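Local structure of polyporopepsin (Irpex lacteus, 1WKR) at residues T33-T38 / D102-V107. The protein is a fungal aspartic endopeptidase of the pepsin family that clots milk and cleaves proteins with broad specificity. Residues are numbered along the deposited sequence; the frame is centred on the assembly and turned at random.
Sequences TGSSNT and DGILGV
Thr38 OG1 is gripped from two directions: Gly106 N donates a nearly straight hydrogen bond to it (2.9 Å, 163° at the hydrogen), and a water lies 2.7 Å from the same Thr38 OG1. That water also donates to Gly106 O, so one hydroxyl ties down both polar backbone atoms of the glycine, one directly and one through solvent. The hydroxyl reaches them because it stands beside its own backbone N, anti to the carbonyl carbon (chi1 -70°). Thr38 CG2 turns instead to Ile104 O, which also receives a CA-H...O contact from Thr38 CA at 3.2 Å. An alanine in place of Thr38 would probably leave Gly106 N without its acceptor and the water with one anchor fewer. Gly106 lies hard against the turn, its CA 3.5 Å from Ser35 O; a side chain here would run into Asn37 N and the carbonyl carbon of Ser36. On the Ser35 side, CG2 of Ile104 sits 3.7 Å from both Ser35 OG and Asn37 O, while that serine hydroxyl hydrogen-bonds to OD2 of the catalytic Asp32. At the start of the loop the methyls Thr33 CG2 and Val107 CG2 meet at 3.8 Å, and Thr33 OG1 hydrogen-bonds to Val211 O in the other half of the active site. Gly34 hydrogen-bonds the bound peptide through its backbone. Residues 33-38 continue the Asp-Thr-Gly active-site loop, and strand 103-106 lies between the strands this loop connects, parallel to 25-32 and antiparallel to 39-40, in the psi-shaped motif characteristic of the pepsin fold.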
ATOM      1  N   THR A  33      -2.379   0.823  -3.303  1.00  3.59           N
ATOM      2  CA  THR A  33      -2.018   0.031  -4.494  1.00  4.22           C
ATOM      3  C   THR A  33      -2.646  -1.341  -4.454  1.00  3.08           C
ATOM      4  O   THR A  33      -2.506  -2.059  -5.449  1.00  3.82           O
ATOM      5  CB  THR A  33      -0.525  -0.050  -4.708  1.00  3.41           C
ATOM      6  OG1 THR A  33       0.085  -0.727  -3.572  1.00  4.50           O
ATOM      7  CG2 THR A  33       0.148   1.339  -4.862  1.00  4.72           C
ATOM      8  N   GLY A  34      -3.376  -1.703  -3.380  1.00  3.94           N
ATOM      9  CA  GLY A  34      -4.047  -2.994  -3.288  1.00  3.78           C
ATOM     10  C   GLY A  34      -5.516  -2.971  -3.660  1.00  3.82           C
ATOM     11  O   GLY A  34      -6.183  -3.994  -3.494  1.00  4.71           O
ATOM     12  N   SER A  35      -6.026  -1.837  -4.126  1.00  4.03           N
ATOM     13  CA  SER A  35      -7.413  -1.732  -4.641  1.00  3.92           C
ATOM     14  C   SER A  35      -7.403  -0.599  -5.636  1.00  3.50           C
ATOM     15  O   SER A  35      -6.425   0.130  -5.760  1.00  3.94           O
ATOM     16  CB  SER A  35      -8.408  -1.455  -3.556  1.00  4.37           C
ATOM     17  OG  SER A  35      -8.334  -0.131  -3.057  1.00  4.56           O
ATOM     18  N   SER A  36      -8.519  -0.476  -6.375  1.00  4.31           N
ATOM     19  CA  SER A  36      -8.502   0.347  -7.575  1.00  4.16           C
ATOM     20  C   SER A  36      -9.686   1.237  -7.716  1.00  4.07           C
ATOM     21  O   SER A  36      -9.845   1.901  -8.759  1.00  5.09           O
ATOM     22  CB  SER A  36      -8.358  -0.564  -8.808  1.00  3.92           C
ATOM     23  OG  SER A  36      -7.197  -1.387  -8.576  1.00  4.34           O
ATOM     24  N   ASN A  37     -10.518   1.333  -6.675  1.00  3.90           N
ATOM     25  CA  ASN A  37     -11.670   2.242  -6.676  1.00  3.75           C
ATOM     26  C   ASN A  37     -11.313   3.427  -5.833  1.00  4.04           C
ATOM     27  O   ASN A  37     -10.898   3.303  -4.662  1.00  5.03           O
ATOM     28  CB  ASN A  37     -12.888   1.542  -6.032  1.00  4.45           C
ATOM     29  CG  ASN A  37     -13.459   0.464  -6.893  1.00  4.53           C
ATOM     30  OD1 ASN A  37     -12.835  -0.590  -7.126  1.00  5.48           O
ATOM     31  ND2 ASN A  37     -14.662   0.680  -7.491  1.00  5.71           N
ATOM     32  N   THR A  38     -11.413   4.631  -6.420  1.00  4.22           N
ATOM     33  CA  THR A  38     -11.248   5.888  -5.670  1.00  3.95           C
ATOM     34  C   THR A  38     -12.589   6.294  -5.115  1.00  4.05           C
ATOM     35  O   THR A  38     -13.549   6.370  -5.912  1.00  4.84           O
ATOM     36  CB  THR A  38     -10.614   6.960  -6.546  1.00  4.34           C
ATOM     37  OG1 THR A  38      -9.247   6.590  -6.783  1.00  4.20           O
ATOM     38  CG2 THR A  38     -10.614   8.326  -5.863  1.00  4.72           C
ATOM     39  N   ASP A 102     -11.017   9.751   4.741  1.00  6.20           N
ATOM     40  CA  ASP A 102     -12.248   9.996   3.986  1.00  5.87           C
ATOM     41  C   ASP A 102     -12.650   8.899   3.032  1.00  5.62           C
ATOM     42  O   ASP A 102     -13.744   8.854   2.552  1.00  5.65           O
ATOM     43  CB  ASP A 102     -12.155  11.298   3.221  1.00  5.93           C
ATOM     44  CG  ASP A 102     -12.270  12.538   4.096  1.00  6.16           C
ATOM     45  OD1 ASP A 102     -13.425  12.745   4.606  1.00  8.06           O
ATOM     46  OD2 ASP A 102     -11.328  13.277   4.298  1.00  8.44           O
ATOM     47  N   GLY A 103     -11.677   8.010   2.684  1.00  5.28           N
ATOM     48  CA  GLY A 103     -11.891   7.027   1.655  1.00  4.98           C
ATOM     49  C   GLY A 103     -10.510   6.589   1.136  1.00  4.06           C
ATOM     50  O   GLY A 103      -9.519   6.690   1.848  1.00  4.97           O
ATOM     51  N   ILE A 104     -10.512   6.094  -0.122  1.00  4.36           N
ATOM     52  CA  ILE A 104      -9.312   5.487  -0.730  1.00  4.24           C
ATOM     53  C   ILE A 104      -8.993   6.184  -2.047  1.00  4.24           C
ATOM     54  O   ILE A 104      -9.908   6.473  -2.848  1.00  4.88           O
ATOM     55  CB  ILE A 104      -9.492   3.953  -0.933  1.00  3.75           C
ATOM     56  CG1 ILE A 104      -9.463   3.277   0.426  1.00  5.46           C
ATOM     57  CG2 ILE A 104      -8.441   3.398  -1.901  1.00  5.87           C
ATOM     58  CD1 ILE A 104      -9.598   1.725   0.360  1.00  5.75           C
ATOM     59  N   LEU A 105      -7.705   6.373  -2.276  1.00  4.12           N
ATOM     60  CA  LEU A 105      -7.167   6.694  -3.609  1.00  4.26           C
ATOM     61  C   LEU A 105      -6.736   5.352  -4.245  1.00  4.22           C
ATOM     62  O   LEU A 105      -5.765   4.749  -3.776  1.00  4.33           O
ATOM     63  CB  LEU A 105      -6.011   7.663  -3.537  1.00  5.16           C
ATOM     64  CG  LEU A 105      -5.499   8.131  -4.922  1.00  4.87           C
ATOM     65  CD1 LEU A 105      -6.471   9.119  -5.519  1.00  6.98           C
ATOM     66  CD2 LEU A 105      -4.133   8.712  -4.832  1.00  8.82           C
ATOM     67  N   GLY A 106      -7.510   4.881  -5.227  1.00  4.43           N
ATOM     68  CA  GLY A 106      -7.338   3.521  -5.753  1.00  4.57           C
ATOM     69  C   GLY A 106      -6.360   3.513  -6.898  1.00  4.01           C
ATOM     70  O   GLY A 106      -6.659   3.945  -8.023  1.00  5.13           O
ATOM     71  N   VAL A 107      -5.136   3.079  -6.595  1.00  4.16           N
ATOM     72  CA  VAL A 107      -4.007   3.076  -7.573  1.00  3.75           C
ATOM     73  C   VAL A 107      -3.503   1.660  -7.859  1.00  3.25           C
ATOM     74  O   VAL A 107      -2.467   1.485  -8.503  1.00  3.97           O
ATOM     75  CB  VAL A 107      -2.896   4.060  -7.169  1.00  3.39           C
ATOM     76  CG1 VAL A 107      -3.330   5.506  -7.463  1.00  4.53           C
ATOM     77  CG2 VAL A 107      -2.501   3.927  -5.686  1.00  4.77           C
TER
HETATM   78  O   HOH W   1      -8.721   5.307  -9.127  1.00  4.73           O